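Local coordinates for protein ornithine cyclodeaminase (Methanocaldococcus jannaschii, PDB 3MGJ) that probably converts ornithine to proline with release of ammonia, using NAD as cofactor, and is represented here by its N-terminal Saccharop_dh_N domain, at residues Met1-Glu5 with Asp89-Pro93; Lys24-Met28 with Ile64-Leu68; Asp31-Phe37 with Tyr48-Ile54. All blocks are in the same frame, centred on the assembly; numbering follows the deposited sequence.

Contact 1 (Met1-Glu5 with Asp89-Pro93); sequences MFMRE and DMVLP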
loop_
_atom_site.group_PDB
_atom_site.type_symbol
_atom_site.label_atom_id
_atom_site.label_comp_id
_atom_site.label_asym_id
_atom_site.label_seq_id
_atom_site.Cartn_x
_atom_site.Cartn_y
_atom_site.Cartn_z
HETATM N N MSE A 1 6.161 -0.861 -26.965
HETATM C CA MSE A 1 5.690 -0.783 -25.585
HETATM C C MSE A 1 6.845 -0.561 -24.624
HETATM O O MSE A 1 7.777 -1.353 -24.565
HETATM C CB MSE A 1 4.944 -2.050 -25.199
HETATM C CG MSE A 1 3.998 -1.848 -24.035
HETATM SE SE MSE A 1 3.486 -3.502 -23.080
HETATM C CE MSE A 1 4.880 -3.544 -21.701
ATOM N N PHE A 2 6.789 0.517 -23.859
ATOM C CA PHE A 2 7.871 0.809 -22.941
ATOM C C PHE A 2 7.479 0.661 -21.455
ATOM O O PHE A 2 6.308 0.767 -21.097
ATOM C CB PHE A 2 8.448 2.189 -23.246
ATOM C CG PHE A 2 9.819 2.386 -22.711
ATOM C CD1 PHE A 2 10.899 1.731 -23.284
ATOM C CD2 PHE A 2 10.038 3.205 -21.614
ATOM C CE1 PHE A 2 12.182 1.902 -22.774
ATOM C CE2 PHE A 2 11.315 3.375 -21.096
ATOM C CZ PHE A 2 12.387 2.725 -21.674
HETATM N N MSE A 3 8.471 0.391 -20.605
HETATM C CA MSE A 3 8.275 0.331 -19.158
HETATM C C MSE A 3 9.382 1.005 -18.394
HETATM O O MSE A 3 10.543 0.775 -18.673
HETATM C CB MSE A 3 8.283 -1.109 -18.676
HETATM C CG MSE A 3 7.353 -2.047 -19.399
HETATM SE SE MSE A 3 7.803 -3.862 -18.862
HETATM C CE MSE A 3 7.999 -4.643 -20.652
ATOM N N ARG A 4 9.025 1.802 -17.403
ATOM C CA ARG A 4 9.982 2.206 -16.397
ATOM C C ARG A 4 9.373 1.996 -15.030
ATOM O O ARG A 4 8.170 1.974 -14.888
ATOM C CB ARG A 4 10.426 3.662 -16.569
ATOM C CG ARG A 4 11.668 4.027 -15.726
ATOM C CD ARG A 4 12.247 5.412 -16.063
ATOM N NE ARG A 4 13.220 5.411 -17.169
ATOM C CZ ARG A 4 12.982 5.873 -18.398
ATOM N NH1 ARG A 4 11.794 6.374 -18.708
ATOM N NH2 ARG A 4 13.937 5.836 -19.320
ATOM N N GLU A 5 10.217 1.839 -14.024
ATOM C CA GLU A 5 9.763 1.578 -12.673
ATOM C C GLU A 5 9.959 2.824 -11.831
ATOM O O GLU A 5 10.999 3.466 -11.906
ATOM C CB GLU A 5 10.571 0.428 -12.101
ATOM C CG GLU A 5 9.929 -0.271 -10.937
ATOM C CD GLU A 5 10.836 -1.338 -10.331
ATOM O OE1 GLU A 5 11.888 -1.644 -10.949
ATOM O OE2 GLU A 5 10.497 -1.871 -9.241
ATOM N N ASP A 89 17.233 -3.114 -22.249
ATOM C CA ASP A 89 16.037 -3.105 -23.075
ATOM C C ASP A 89 14.773 -3.188 -22.227
ATOM O O ASP A 89 14.499 -4.220 -21.624
ATOM C CB ASP A 89 16.102 -4.286 -24.049
ATOM C CG ASP A 89 14.924 -4.331 -25.012
ATOM O OD1 ASP A 89 15.120 -4.790 -26.157
ATOM O OD2 ASP A 89 13.800 -3.928 -24.625
HETATM N N MSE A 90 13.999 -2.106 -22.191
HETATM C CA MSE A 90 12.754 -2.086 -21.432
HETATM C C MSE A 90 11.543 -1.990 -22.318
HETATM O O MSE A 90 10.475 -1.572 -21.881
HETATM C CB MSE A 90 12.751 -0.969 -20.398
HETATM C CG MSE A 90 13.606 -1.300 -19.198
HETATM SE SE MSE A 90 13.063 -2.956 -18.277
HETATM C CE MSE A 90 11.602 -2.162 -17.243
ATOM N N VAL A 91 11.718 -2.412 -23.564
ATOM C CA VAL A 91 10.645 -2.425 -24.551
ATOM C C VAL A 91 10.047 -3.818 -24.765
ATOM O O VAL A 91 10.743 -4.825 -24.705
ATOM C CB VAL A 91 11.137 -1.828 -25.883
ATOM C CG1 VAL A 91 10.503 -2.533 -27.064
ATOM C CG2 VAL A 91 10.821 -0.365 -25.906
ATOM N N LEU A 92 8.741 -3.860 -24.985
ATOM C CA LEU A 92 8.049 -5.082 -25.359
ATOM C C LEU A 92 7.306 -4.864 -26.678
ATOM O O LEU A 92 6.772 -3.785 -26.916
ATOM C CB LEU A 92 7.046 -5.437 -24.276
ATOM C CG LEU A 92 7.311 -6.735 -23.536
ATOM C CD1 LEU A 92 5.989 -7.321 -23.076
ATOM C CD2 LEU A 92 8.041 -7.698 -24.453
ATOM N N PRO A 93 7.259 -5.886 -27.542
ATOM C CA PRO A 93 6.518 -5.736 -28.795
ATOM C C PRO A 93 5.048 -6.149 -28.632
ATOM O O PRO A 93 4.682 -6.719 -27.592
ATOM C CB PRO A 93 7.232 -6.710 -29.741
ATOM C CG PRO A 93 8.243 -7.474 -28.885
ATOM C CD PRO A 93 7.911 -7.198 -27.457
#
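Phe2 and Met90 meet at about a right angle, with CE1 of the Phe2 ring 3.8 Å from CB of Met90. A methyl of Val91, CG2, reaches the edge of the same ring in its plane, 3.4 Å from Phe2 CD1. With chi1 at -160°, Phe2 CG stands opposite the backbone N, and the ring lies across Met90. Met90 is a selenomethionine that bends at both chi2 and chi3, which folds CE back to within 3.8 Å of Met3 CB. Met3 CE in turn lies 3.6 Å from Leu92 CG. This is the closely packed part of the contact. The backbones are joined beside it. Leu92 N gives a 2.7 Å bond to Met1 O, and Met1 N answers to Leu92 O. Met3 N reaches Met90 O at 3.1 Å, a less straight bond (135° at the hydrogen).

The solvent side is looser. Met1 and Leu92 lie side by side there and point the same way, with Met1 CE 3.9 Å from Leu92 CB, and Val91 is exposed. Asp89 OD2 accepts the N-H of Val91 at 2.8 Å, an Asx turn.

A single beta bridge, Phe2 with Val91, ties the loop after strand 78-83 to the start of strand 2-10. Strand 47-55 also pairs with this strand, through Phe2 with Gly55 and Arg4 with Val53. Phe2 packs on Glu58 and Val61 of helix 58-74.

Contact 2 (Lys24-Met28 with Ile64-Leu68); sequences KILDM and ILNEL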
loop_
_atom_site.group_PDB
_atom_site.type_symbol
_atom_site.label_atom_id
_atom_site.label_comp_id
_atom_site.label_asym_id
_atom_site.label_seq_id
_atom_site.Cartn_x
_atom_site.Cartn_y
_atom_site.Cartn_z
ATOM N N LYS A 24 -3.802 9.246 -13.095
ATOM C CA LYS A 24 -3.066 10.026 -14.063
ATOM C C LYS A 24 -2.500 9.136 -15.155
ATOM O O LYS A 24 -2.737 9.377 -16.332
ATOM C CB LYS A 24 -1.975 10.840 -13.384
ATOM C CG LYS A 24 -1.524 12.034 -14.205
ATOM C CD LYS A 24 -2.588 13.128 -14.324
ATOM C CE LYS A 24 -2.510 13.834 -15.661
ATOM N NZ LYS A 24 -2.879 15.279 -15.572
ATOM N N ILE A 25 -1.770 8.099 -14.762
ATOM C CA ILE A 25 -1.355 7.060 -15.694
ATOM C C ILE A 25 -2.504 6.590 -16.618
ATOM O O ILE A 25 -2.386 6.674 -17.844
ATOM C CB ILE A 25 -0.730 5.862 -14.953
ATOM C CG1 ILE A 25 0.265 6.355 -13.898
ATOM C CG2 ILE A 25 -0.057 4.920 -15.930
ATOM C CD1 ILE A 25 0.913 5.246 -13.090
ATOM N N LEU A 26 -3.613 6.122 -16.042
ATOM C CA LEU A 26 -4.758 5.686 -16.862
ATOM C C LEU A 26 -5.290 6.785 -17.785
ATOM O O LEU A 26 -5.352 6.581 -19.000
ATOM C CB LEU A 26 -5.882 5.076 -16.020
ATOM C CG LEU A 26 -5.517 3.802 -15.236
ATOM C CD1 LEU A 26 -6.536 3.486 -14.160
ATOM C CD2 LEU A 26 -5.337 2.615 -16.135
ATOM N N ASP A 27 -5.653 7.946 -17.237
ATOM C CA ASP A 27 -5.978 9.106 -18.082
ATOM C C ASP A 27 -5.052 9.258 -19.310
ATOM O O ASP A 27 -5.516 9.525 -20.413
ATOM C CB ASP A 27 -5.922 10.415 -17.285
ATOM C CG ASP A 27 -7.113 10.609 -16.355
ATOM O OD1 ASP A 27 -8.091 9.807 -16.404
ATOM O OD2 ASP A 27 -7.049 11.588 -15.568
HETATM N N MSE A 28 -3.743 9.113 -19.122
HETATM C CA MSE A 28 -2.828 9.364 -20.222
HETATM C C MSE A 28 -2.625 8.166 -21.139
HETATM O O MSE A 28 -1.839 8.230 -22.075
HETATM C CB MSE A 28 -1.488 9.841 -19.705
HETATM C CG MSE A 28 -1.575 11.026 -18.783
HETATM SE SE MSE A 28 0.193 11.811 -18.480
HETATM C CE MSE A 28 0.141 11.675 -16.567
ATOM N N ILE A 64 4.505 10.626 -19.057
ATOM C CA ILE A 64 3.759 10.209 -17.886
ATOM C C ILE A 64 4.628 10.354 -16.672
ATOM O O ILE A 64 4.274 11.010 -15.717
ATOM C CB ILE A 64 3.296 8.750 -18.007
ATOM C CG1 ILE A 64 2.370 8.592 -19.217
ATOM C CG2 ILE A 64 2.589 8.322 -16.746
ATOM C CD1 ILE A 64 1.899 7.189 -19.474
ATOM N N LEU A 65 5.799 9.755 -16.725
ATOM C CA LEU A 65 6.742 9.897 -15.630
ATOM C C LEU A 65 6.983 11.340 -15.197
ATOM O O LEU A 65 7.124 11.598 -14.012
ATOM C CB LEU A 65 8.060 9.200 -15.957
ATOM C CG LEU A 65 7.949 7.689 -16.117
ATOM C CD1 LEU A 65 9.306 7.128 -15.908
ATOM C CD2 LEU A 65 7.010 7.101 -15.105
ATOM N N ASN A 66 7.029 12.273 -16.142
ATOM C CA ASN A 66 7.227 13.679 -15.795
ATOM C C ASN A 66 6.046 14.324 -15.064
ATOM O O ASN A 66 6.233 15.075 -14.109
ATOM C CB ASN A 66 7.653 14.492 -17.014
ATOM C CG ASN A 66 9.083 14.158 -17.465
ATOM O OD1 ASN A 66 9.508 14.519 -18.566
ATOM N ND2 ASN A 66 9.825 13.448 -16.610
ATOM N N GLU A 67 4.833 14.018 -15.503
ATOM C CA GLU A 67 3.640 14.339 -14.740
ATOM C C GLU A 67 3.663 13.763 -13.320
ATOM O O GLU A 67 3.269 14.434 -12.356
ATOM C CB GLU A 67 2.433 13.775 -15.460
ATOM C CG GLU A 67 2.040 14.567 -16.668
ATOM C CD GLU A 67 1.338 15.832 -16.276
ATOM O OE1 GLU A 67 0.708 15.839 -15.195
ATOM O OE2 GLU A 67 1.425 16.815 -17.037
ATOM N N LEU A 68 4.099 12.511 -13.202
ATOM C CA LEU A 68 4.175 11.840 -11.912
ATOM C C LEU A 68 5.267 12.468 -11.073
ATOM O O LEU A 68 5.189 12.491 -9.844
ATOM C CB LEU A 68 4.464 10.352 -12.101
ATOM C CG LEU A 68 3.340 9.326 -12.175
ATOM C CD1 LEU A 68 2.023 9.922 -12.627
ATOM C CD2 LEU A 68 3.787 8.237 -13.095
#
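Ile25 meets Ile64 and Leu68 in the apolar part of this helix pair. Its CG1 is 4.2 Å from Ile64 CG2 and 4.1 Å from Leu68 CD2. Ile25 crosses both side chains at about a right angle. All three residues are buried. Lys24 CB also approaches Leu68 CD1.

Met28, a selenomethionine, supplies the second apolar group. Its SE lies 4.0 Å from Ile64 CG1 and 3.8 Å from Glu67 CG. With CG anti to the carbonyl carbon (chi1 -53°), the chain runs out toward helix 58-74. The position of its terminal methyl, CE, is doubtful. Glu67 CG lies beside Met28 SE, while Glu67 OE1 faces Lys24 NZ.

The charged part is weak. Lys24 NZ and Glu67 OE1 form a long salt bridge of 3.6 Å, with the two side chains crossing at a slant. It lies at the partly exposed margin, beside the apolar groups. No hydrogen bond joins the two segments. The polar backbone is served within each helix, as by Leu68 N to Ile64 O at 2.9 Å.

The contact joins the last turn of helix 17-27 to the middle of helix 58-74. It is helix-helix packing within the helical layer of a ferredoxin-like alpha/beta sandwich. Met28 O is also hydrogen-bonded to His60 NE2, near the start of the second helix. Both helices pack on the sheet: Ile25 and Ile64 touch Val53 of strand 47-55, and Ile25 also rests on Tyr32 of strand 31-38.

Contact 3 (Asp31-Phe37 with Tyr48-Ile54); sequences DYKVLEF and YAKILVI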
loop_
_atom_site.group_PDB
_atom_site.type_symbol
_atom_site.label_atom_id
_atom_site.label_comp_id
_atom_site.label_asym_id
_atom_site.label_seq_id
_atom_site.Cartn_x
_atom_site.Cartn_y
_atom_site.Cartn_z
ATOM N N ASP A 31 -0.751 1.926 -18.395
ATOM C CA ASP A 31 -1.213 1.035 -17.338
ATOM C C ASP A 31 -0.107 0.948 -16.311
ATOM O O ASP A 31 1.031 1.287 -16.597
ATOM C CB ASP A 31 -1.549 -0.365 -17.861
ATOM C CG ASP A 31 -2.766 -0.965 -17.170
ATOM O OD1 ASP A 31 -2.749 -1.137 -15.932
ATOM O OD2 ASP A 31 -3.762 -1.254 -17.865
ATOM N N TYR A 32 -0.449 0.502 -15.113
ATOM C CA TYR A 32 0.517 0.376 -14.048
ATOM C C TYR A 32 0.317 -0.968 -13.385
ATOM O O TYR A 32 -0.728 -1.608 -13.519
ATOM C CB TYR A 32 0.277 1.460 -13.003
ATOM C CG TYR A 32 -1.087 1.301 -12.359
ATOM C CD1 TYR A 32 -1.268 0.486 -11.232
ATOM C CD2 TYR A 32 -2.204 1.925 -12.904
ATOM C CE1 TYR A 32 -2.504 0.329 -10.663
ATOM C CE2 TYR A 32 -3.454 1.765 -12.331
ATOM C CZ TYR A 32 -3.592 0.973 -11.218
ATOM O OH TYR A 32 -4.835 0.833 -10.668
ATOM N N LYS A 33 1.327 -1.370 -12.635
ATOM C CA LYS A 33 1.238 -2.536 -11.794
ATOM C C LYS A 33 2.080 -2.269 -10.572
ATOM O O LYS A 33 3.252 -1.933 -10.683
ATOM C CB LYS A 33 1.768 -3.742 -12.529
ATOM C CG LYS A 33 2.048 -4.912 -11.643
ATOM C CD LYS A 33 1.062 -6.039 -11.865
ATOM C CE LYS A 33 1.571 -7.289 -11.199
ATOM N NZ LYS A 33 0.472 -8.211 -10.881
ATOM N N VAL A 34 1.474 -2.399 -9.403
ATOM C CA VAL A 34 2.210 -2.248 -8.165
ATOM C C VAL A 34 3.068 -3.489 -7.929
ATOM O O VAL A 34 2.554 -4.597 -7.871
ATOM C CB VAL A 34 1.250 -2.023 -6.996
ATOM C CG1 VAL A 34 2.016 -1.670 -5.734
ATOM C CG2 VAL A 34 0.265 -0.932 -7.360
ATOM N N LEU A 35 4.374 -3.290 -7.802
ATOM C CA LEU A 35 5.334 -4.382 -7.712
ATOM C C LEU A 35 5.649 -4.740 -6.289
ATOM O O LEU A 35 5.656 -5.906 -5.924
ATOM C CB LEU A 35 6.643 -4.005 -8.404
ATOM C CG LEU A 35 6.636 -3.939 -9.930
ATOM C CD1 LEU A 35 8.012 -3.581 -10.411
ATOM C CD2 LEU A 35 6.179 -5.244 -10.533
ATOM N N GLU A 36 5.949 -3.722 -5.498
ATOM C CA GLU A 36 6.275 -3.902 -4.091
ATOM C C GLU A 36 5.560 -2.879 -3.225
ATOM O O GLU A 36 5.167 -1.816 -3.683
ATOM C CB GLU A 36 7.787 -3.803 -3.871
ATOM C CG GLU A 36 8.555 -4.780 -4.728
ATOM C CD GLU A 36 10.008 -4.900 -4.339
ATOM O OE1 GLU A 36 10.450 -4.200 -3.396
ATOM O OE2 GLU A 36 10.704 -5.712 -4.983
ATOM N N PHE A 37 5.395 -3.214 -1.960
ATOM C CA PHE A 37 4.877 -2.262 -1.006
ATOM C C PHE A 37 5.441 -2.575 0.367
ATOM O O PHE A 37 5.205 -3.648 0.896
ATOM C CB PHE A 37 3.359 -2.308 -0.971
ATOM C CG PHE A 37 2.757 -1.101 -0.366
ATOM C CD1 PHE A 37 2.826 -0.886 0.997
ATOM C CD2 PHE A 37 2.155 -0.155 -1.152
ATOM C CE1 PHE A 37 2.289 0.252 1.579
ATOM C CE2 PHE A 37 1.607 0.985 -0.579
ATOM C CZ PHE A 37 1.674 1.183 0.797
ATOM N N TYR A 48 7.095 2.658 1.376
ATOM C CA TYR A 48 7.417 2.882 -0.018
ATOM C C TYR A 48 6.647 1.947 -0.929
ATOM O O TYR A 48 6.272 0.854 -0.539
ATOM C CB TYR A 48 8.935 2.848 -0.276
ATOM C CG TYR A 48 9.585 1.489 -0.235
ATOM C CD1 TYR A 48 9.377 0.563 -1.256
ATOM C CD2 TYR A 48 10.444 1.138 0.798
ATOM C CE1 TYR A 48 9.982 -0.686 -1.234
ATOM C CE2 TYR A 48 11.064 -0.122 0.827
ATOM C CZ TYR A 48 10.820 -1.023 -0.190
ATOM O OH TYR A 48 11.416 -2.261 -0.176
ATOM N N ALA A 49 6.375 2.410 -2.134
ATOM C CA ALA A 49 5.728 1.590 -3.128
ATOM C C ALA A 49 6.547 1.624 -4.412
ATOM O O ALA A 49 7.002 2.676 -4.831
ATOM C CB ALA A 49 4.341 2.111 -3.374
ATOM N N LYS A 50 6.759 0.467 -5.020
ATOM C CA LYS A 50 7.300 0.421 -6.368
ATOM C C LYS A 50 6.184 0.108 -7.365
ATOM O O LYS A 50 5.444 -0.845 -7.214
ATOM C CB LYS A 50 8.410 -0.610 -6.492
ATOM C CG LYS A 50 9.628 -0.332 -5.689
ATOM C CD LYS A 50 10.685 -1.347 -6.037
ATOM C CE LYS A 50 12.017 -1.015 -5.386
ATOM N NZ LYS A 50 12.306 -1.846 -4.195
ATOM N N ILE A 51 6.076 0.936 -8.386
ATOM C CA ILE A 51 5.046 0.822 -9.384
ATOM C C ILE A 51 5.723 0.840 -10.731
ATOM O O ILE A 51 6.563 1.696 -10.993
ATOM C CB ILE A 51 4.122 2.032 -9.331
ATOM C CG1 ILE A 51 3.435 2.100 -7.974
ATOM C CG2 ILE A 51 3.140 2.005 -10.475
ATOM C CD1 ILE A 51 2.953 3.464 -7.621
ATOM N N LEU A 52 5.353 -0.125 -11.564
ATOM C CA LEU A 52 5.758 -0.191 -12.955
ATOM C C LEU A 52 4.754 0.570 -13.810
ATOM O O LEU A 52 3.550 0.372 -13.681
ATOM C CB LEU A 52 5.774 -1.644 -13.375
ATOM C CG LEU A 52 6.380 -2.100 -14.689
ATOM C CD1 LEU A 52 7.886 -2.098 -14.583
ATOM C CD2 LEU A 52 5.855 -3.499 -14.952
ATOM N N VAL A 53 5.256 1.450 -14.669
ATOM C CA VAL A 53 4.425 2.278 -15.532
ATOM C C VAL A 53 4.615 1.803 -16.948
ATOM O O VAL A 53 5.728 1.587 -17.379
ATOM C CB VAL A 53 4.840 3.757 -15.452
ATOM C CG1 VAL A 53 3.998 4.597 -16.389
ATOM C CG2 VAL A 53 4.694 4.257 -14.048
ATOM N N ILE A 54 3.531 1.627 -17.674
ATOM C CA ILE A 54 3.610 1.055 -19.003
ATOM C C ILE A 54 2.881 1.936 -20.016
ATOM O O ILE A 54 1.718 2.290 -19.841
ATOM C CB ILE A 54 2.967 -0.332 -19.025
ATOM C CG1 ILE A 54 3.384 -1.136 -17.793
ATOM C CG2 ILE A 54 3.323 -1.041 -20.288
ATOM C CD1 ILE A 54 2.626 -2.422 -17.622
#
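The Phe37 ring has Tyr48 O over one face, 4.0 Å above the plane and offset toward the rim. Ala49 CB comes to the same ring obliquely, 3.9 Å from Phe37 CD2. Phe37 of the second subunit stacks with this ring, so the contact reaches the dimer interface. Glu36 OE1 lies at the edge of the Tyr48 ring, near its plane, with the carboxylate and ring planes 39° apart. Tyr32 sends its ring away from strand 48-54, to stack with Phe22 of helix 17-27. Only its CB stays close, 3.9 Å from Ile51 CG2.

Glu36 and Lys50 lie side by side and point the same way. Lys50 NZ forms a salt bridge of 3.1 Å with Glu36 OE1, coming from above the carboxylate plane. A bend at chi4 (102°) carries NZ to that oxygen.

The two segments are the arms of an antiparallel beta hairpin in a ferredoxin-like βαββαβ sandwich. Strand 31-38 is outermost within this chain, and strand 47-55 pairs on its other side with strand 2-10. The pairing is regular from Asp31 with Ile54 to Val34 with Ile51. A classic beta bulge follows. Leu35 N gives a 2.7 Å bond to Lys50 O, and Glu36 N adds a weak one of 3.4 Å to the same oxygen.

Tyr32, Val34, Phe37, Ala49, Ile51 and Val53 share the face that carries the helices. On the other face are Asp31, Lys33, Glu36, Lys50, Leu52 and Ile54. Leu35, in the bulge, sets CD1 4.2 Å from Leu52 CB.

In the fold
The chain begins in strand 2-10, whose first residues pair with residues 89-93. Contact 1 closes this widest loop, and both other contacts lie within it. After helix 17-27 the chain makes the hairpin of strands 31-38 and 47-55, closed by contact 3. Helix 58-74 then returns to helix 17-27 and closes contact 2 around that hairpin. The three loops therefore nest without crossing. Contact 3 builds one side of the sheet, contact 2 pairs the helices that cover it, and contact 1 fastens the late loop to strand 2-10. Arg4 meets Leu65 and Val53, and Ile25 meets Tyr32, so the three contacts also touch one another.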